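Possible TctC subunit of the Tripartite Tricarboxylate Transport(TTT) Family (Rhodopseudomonas palustris, PDB 6HKE) binds malate and, as the periplasmic receptor of a tripartite tricarboxylate transporter, probably hands this C4-dicarboxylate on for high-affinity uptake. Local coordinates at residues Y96-K100 / V294-I298; F102-A106 / V252-N256. The protein carries 2 engineered substitutions. All blocks are in the same frame, centred on the assembly; numbering follows the deposited sequence.

How the contacts relate
Two helices from the C-terminal part of the chain pack against neighbouring pieces of the chain, the loop 96-100 and residues 102-106 of strand 102-118. Contact 1 sets helix 287-305 against the loop entering that strand; contact 2 sets helix 249-263 against the strand itself. Along the chain contact 2 is nested inside the loop closed by contact 1, and they lie about 15 Å apart, centre to centre. They meet where the Tyr96 and Phe102 rings pack edge-to-face (T-shaped), Tyr96 CD1 3.6 Å from Phe102 CE2. In this type II periplasmic binding protein they also share strand 236-244: Val294 of contact 1 touches it, and strand 102-118 of contact 2 pairs with it.

Contact 1 (Y96-K100 / V294-I298); sequences YRPDK and VQEEI
Segment 96-100 is an irregular loop leading from helix 82-90 to strand 102-118, and it packs on one face of helix 287-305 through Pro98 and Asp99. Tyr96 starts it in an extended conformation (phi/psi -143/163) and takes no part across the interface; its OH bonds to Thr83 O. Arg97 is extended too (-101/118), and its side chain leads away. A beta turn close to type I/III follows, with Pro98 (-65/-25) and Asp99 (-77/-43) at its central positions, closed by a weak hydrogen bond from Lys100 N to Arg97 O at 3.4 Å. Pro98 points toward the helix, its CB 3.9 Å from Val294 CG1 and its CD 4.2 Å from Ile298 CD1. These two helix residues are one turn apart, linked by Ile298 N to Val294 O at 2.9 Å; Val294 is in t, Ile298 in m,t. Asp99 CA lies 6.2 Å from Val294 CA, and Asp99 N 3.7 Å from Val294 CG1. With chi1 in p, Asp99 OD1 lies 3.8 Å from Ile298 CD1. Asp99 OD2 and Gln295 OE1, two acceptors, merely touch at 3.5 Å; the cationic partner of Asp99 OD2 is Lys100 NZ at 3.4 Å, weak as a hydrogen bond. The 202 Å² buried is mainly apolar, with Asp99 and Gln295 at the polar side. Val294's side chain is about 9 Å from that of malate-binding His80, so the contact lies near the site without lining it. Helix 82-90 completes the cluster, Val88 touching both Pro98 and Ile298, while Val294 also rests on Trp238 and Phe242 of strand 236-244.

Contact 2 (F102-A106 / V252-N256); sequences FTPVA and VAKLN
Strand-on-helix packing joins the start of strand 102-118 to helix 249-263, on the sheet of a periplasmic binding protein fold and away from the malate site. The axes of these short segments diverge by 30°, N-to-C directions roughly parallel, with a closest approach of 7.4 Å; 270 Å² is buried. A classic beta bulge sits in the strand: Val105 (phi/psi -104/-56) and Ala106 (-164/131) both face Leu241 of the antiparallel neighbour, strand 236-244, each hydrogen-bonded to it through the backbone. Thr103 points toward the helix, its CG2 3.5 Å from Val252 CG2, and Pro104 O lies 3.8 Å from Val252 CG1. Val105, with chi1 in t, is the most covered residue: its CG1 sits 3.6 Å from Leu255 CB and its CG2 4.4 Å from Val252 CG1. Ala106 CA and Asn256 CA are the nearest such pair, at 5.5 Å. Asn256 ND2 also hydrogen-bonds Arg285 O, outside the two segments; across the interface, with chi1 in t and chi2 at -89°, Asn256 ND2 donates to Val105 O at 2.8 Å.

Contact 1 (Y96-K100 / V294-I298)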
loop_
_atom_site.group_PDB
_atom_site.type_symbol
_atom_site.label_atom_id
_atom_site.label_comp_id
_atom_site.label_asym_id
_atom_site.label_seq_id
_atom_site.Cartn_x
_atom_site.Cartn_y
_atom_site.Cartn_z
ATOM N N TYR A 96 3.685 -11.342 -13.796
ATOM C CA TYR A 96 4.637 -10.291 -14.232
ATOM C C TYR A 96 5.811 -10.280 -13.266
ATOM O O TYR A 96 5.704 -10.860 -12.178
ATOM C CB TYR A 96 3.952 -8.922 -14.278
ATOM C CG TYR A 96 3.306 -8.520 -12.978
ATOM C CD1 TYR A 96 4.049 -7.985 -11.939
ATOM C CD2 TYR A 96 1.951 -8.698 -12.773
ATOM C CE1 TYR A 96 3.467 -7.623 -10.735
ATOM C CE2 TYR A 96 1.356 -8.362 -11.570
ATOM C CZ TYR A 96 2.109 -7.808 -10.551
ATOM O OH TYR A 96 1.513 -7.476 -9.367
ATOM N N ARG A 97 6.901 -9.662 -13.697
ATOM C CA ARG A 97 8.078 -9.318 -12.869
ATOM C C ARG A 97 7.931 -7.830 -12.545
ATOM O O ARG A 97 7.836 -6.999 -13.442
ATOM C CB ARG A 97 9.342 -9.679 -13.658
ATOM C CG ARG A 97 9.286 -11.070 -14.294
ATOM C CD ARG A 97 10.281 -11.300 -15.415
ATOM N NE ARG A 97 9.991 -10.433 -16.545
ATOM C CZ ARG A 97 10.819 -10.192 -17.559
ATOM N NH1 ARG A 97 12.018 -10.758 -17.601
ATOM N NH2 ARG A 97 10.445 -9.376 -18.536
ATOM N N PRO A 98 7.811 -7.418 -11.272
ATOM C CA PRO A 98 7.617 -6.000 -10.984
ATOM C C PRO A 98 8.814 -5.132 -11.389
ATOM O O PRO A 98 8.585 -3.970 -11.636
ATOM C CB PRO A 98 7.399 -5.942 -9.473
ATOM C CG PRO A 98 7.011 -7.351 -9.097
ATOM C CD PRO A 98 7.742 -8.259 -10.072
ATOM N N ASP A 99 10.028 -5.696 -11.452
ATOM C CA ASP A 99 11.246 -4.957 -11.899
ATOM C C ASP A 99 11.255 -4.827 -13.423
ATOM O O ASP A 99 11.560 -3.735 -13.892
ATOM C CB ASP A 99 12.573 -5.536 -11.389
ATOM C CG ASP A 99 12.716 -7.050 -11.367
ATOM O OD1 ASP A 99 11.708 -7.755 -11.579
ATOM O OD2 ASP A 99 13.844 -7.508 -11.088
ATOM N N LYS A 100 10.909 -5.874 -14.166
ATOM C CA LYS A 100 11.268 -5.980 -15.600
ATOM C C LYS A 100 10.061 -5.823 -16.527
ATOM O O LYS A 100 10.280 -5.587 -17.725
ATOM C CB LYS A 100 11.973 -7.313 -15.830
ATOM C CG LYS A 100 13.376 -7.377 -15.241
ATOM C CD LYS A 100 13.998 -8.756 -15.343
ATOM C CE LYS A 100 15.493 -8.738 -15.124
ATOM N NZ LYS A 100 15.822 -8.571 -13.690
ATOM N N VAL A 294 11.725 -1.236 -5.639
ATOM C CA VAL A 294 11.173 -2.521 -6.165
ATOM C C VAL A 294 12.217 -3.627 -5.932
ATOM O O VAL A 294 11.851 -4.697 -5.390
ATOM C CB VAL A 294 10.724 -2.424 -7.639
ATOM C CG1 VAL A 294 10.464 -3.796 -8.257
ATOM C CG2 VAL A 294 9.478 -1.571 -7.805
ATOM N N GLN A 295 13.480 -3.387 -6.285
ATOM C CA GLN A 295 14.561 -4.409 -6.170
ATOM C C GLN A 295 14.695 -4.831 -4.699
ATOM O O GLN A 295 14.660 -6.048 -4.425
ATOM C CB GLN A 295 15.880 -3.883 -6.736
ATOM C CG GLN A 295 16.784 -4.983 -7.259
ATOM C CD GLN A 295 16.261 -5.628 -8.522
ATOM O OE1 GLN A 295 15.582 -5.009 -9.353
ATOM N NE2 GLN A 295 16.604 -6.897 -8.689
ATOM N N GLU A 296 14.784 -3.858 -3.789
ATOM C CA GLU A 296 14.951 -4.087 -2.327
ATOM C C GLU A 296 13.716 -4.791 -1.759
ATOM O O GLU A 296 13.892 -5.731 -0.980
ATOM C CB GLU A 296 15.204 -2.767 -1.603
ATOM C CG GLU A 296 16.612 -2.252 -1.811
ATOM C CD GLU A 296 16.825 -0.800 -1.418
ATOM O OE1 GLU A 296 15.820 -0.072 -1.256
ATOM O OE2 GLU A 296 18.005 -0.393 -1.283
ATOM N N GLU A 297 12.511 -4.361 -2.143
ATOM C CA GLU A 297 11.253 -4.992 -1.665
ATOM C C GLU A 297 11.209 -6.449 -2.135
ATOM O O GLU A 297 10.906 -7.309 -1.306
ATOM C CB GLU A 297 9.998 -4.241 -2.115
ATOM C CG GLU A 297 8.899 -4.257 -1.062
ATOM C CD GLU A 297 9.333 -3.796 0.328
ATOM O OE1 GLU A 297 9.293 -4.626 1.258
ATOM O OE2 GLU A 297 9.707 -2.612 0.492
ATOM N N ILE A 298 11.523 -6.726 -3.397
ATOM C CA ILE A 298 11.492 -8.124 -3.930
ATOM C C ILE A 298 12.378 -9.009 -3.040
ATOM O O ILE A 298 11.884 -10.077 -2.632
ATOM C CB ILE A 298 11.892 -8.190 -5.421
ATOM C CG1 ILE A 298 10.806 -7.588 -6.315
ATOM C CG2 ILE A 298 12.234 -9.618 -5.838
ATOM C CD1 ILE A 298 11.141 -7.542 -7.798
#

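Contact 2 (F102-A106 / V252-N256)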
loop_
_atom_site.group_PDB
_atom_site.type_symbol
_atom_site.label_atom_id
_atom_site.label_comp_id
_atom_site.label_asym_id
_atom_site.label_seq_id
_atom_site.Cartn_x
_atom_site.Cartn_y
_atom_site.Cartn_z
ATOM N N PHE A 102 7.753 -3.457 -16.178
ATOM C CA PHE A 102 7.302 -2.069 -15.911
ATOM C C PHE A 102 8.464 -1.096 -16.044
ATOM O O PHE A 102 9.625 -1.437 -15.712
ATOM C CB PHE A 102 6.671 -1.924 -14.524
ATOM C CG PHE A 102 5.469 -2.810 -14.363
ATOM C CD1 PHE A 102 4.243 -2.439 -14.881
ATOM C CD2 PHE A 102 5.597 -4.069 -13.807
ATOM C CE1 PHE A 102 3.147 -3.288 -14.788
ATOM C CE2 PHE A 102 4.501 -4.911 -13.709
ATOM C CZ PHE A 102 3.272 -4.513 -14.182
ATOM N N THR A 103 8.127 0.089 -16.540
ATOM C CA THR A 103 8.982 1.285 -16.474
ATOM C C THR A 103 8.495 2.090 -15.279
ATOM O O THR A 103 7.403 2.670 -15.326
ATOM C CB THR A 103 8.991 2.038 -17.806
ATOM O OG1 THR A 103 9.509 1.093 -18.740
ATOM C CG2 THR A 103 9.846 3.284 -17.771
ATOM N N PRO A 104 9.283 2.101 -14.181
ATOM C CA PRO A 104 8.996 2.939 -13.024
ATOM C C PRO A 104 8.923 4.402 -13.472
ATOM O O PRO A 104 9.762 4.815 -14.218
ATOM C CB PRO A 104 10.199 2.717 -12.094
ATOM C CG PRO A 104 11.271 2.216 -13.027
ATOM C CD PRO A 104 10.537 1.364 -14.026
ATOM N N VAL A 105 7.932 5.145 -13.002
ATOM C CA VAL A 105 7.776 6.590 -13.320
ATOM C C VAL A 105 8.218 7.394 -12.099
ATOM O O VAL A 105 9.132 8.241 -12.257
ATOM C CB VAL A 105 6.333 6.898 -13.757
ATOM C CG1 VAL A 105 6.062 8.384 -13.910
ATOM C CG2 VAL A 105 6.021 6.170 -15.040
ATOM N N ALA A 106 7.602 7.132 -10.936
ATOM C CA ALA A 106 7.679 8.010 -9.751
ATOM C C ALA A 106 7.216 7.300 -8.470
ATOM O O ALA A 106 6.110 6.720 -8.474
ATOM C CB ALA A 106 6.839 9.231 -10.009
ATOM N N VAL A 252 8.205 9.234 -19.875
ATOM C CA VAL A 252 8.466 8.935 -18.441
ATOM C C VAL A 252 8.939 10.218 -17.736
ATOM O O VAL A 252 8.457 10.455 -16.616
ATOM C CB VAL A 252 9.453 7.772 -18.270
ATOM C CG1 VAL A 252 9.787 7.553 -16.806
ATOM C CG2 VAL A 252 8.911 6.495 -18.886
ATOM N N ALA A 253 9.834 11.014 -18.347
ATOM C CA ALA A 253 10.387 12.254 -17.726
ATOM C C ALA A 253 9.247 13.243 -17.418
ATOM O O ALA A 253 9.206 13.797 -16.315
ATOM C CB ALA A 253 11.441 12.861 -18.622
ATOM N N LYS A 254 8.313 13.406 -18.357
ATOM C CA LYS A 254 7.196 14.379 -18.278
ATOM C C LYS A 254 6.199 13.906 -17.218
ATOM O O LYS A 254 5.674 14.759 -16.488
ATOM C CB LYS A 254 6.548 14.534 -19.655
ATOM C CG LYS A 254 5.393 15.525 -19.730
ATOM C CD LYS A 254 5.397 16.341 -21.008
ATOM C CE LYS A 254 4.013 16.715 -21.498
ATOM N NZ LYS A 254 3.397 17.780 -20.672
ATOM N N LEU A 255 5.920 12.605 -17.149
ATOM C CA LEU A 255 4.990 12.069 -16.123
ATOM C C LEU A 255 5.645 12.288 -14.770
ATOM O O LEU A 255 4.979 12.803 -13.856
ATOM C CB LEU A 255 4.702 10.589 -16.381
ATOM C CG LEU A 255 3.760 10.322 -17.552
ATOM C CD1 LEU A 255 3.670 8.834 -17.857
ATOM C CD2 LEU A 255 2.380 10.899 -17.277
ATOM N N ASN A 256 6.933 11.969 -14.674
ATOM C CA ASN A 256 7.695 12.054 -13.405
ATOM C C ASN A 256 7.667 13.493 -12.874
ATOM O O ASN A 256 7.488 13.696 -11.650
ATOM C CB ASN A 256 9.129 11.579 -13.612
ATOM C CG ASN A 256 9.956 11.783 -12.379
ATOM O OD1 ASN A 256 10.540 12.835 -12.218
ATOM N ND2 ASN A 256 9.957 10.809 -11.492
#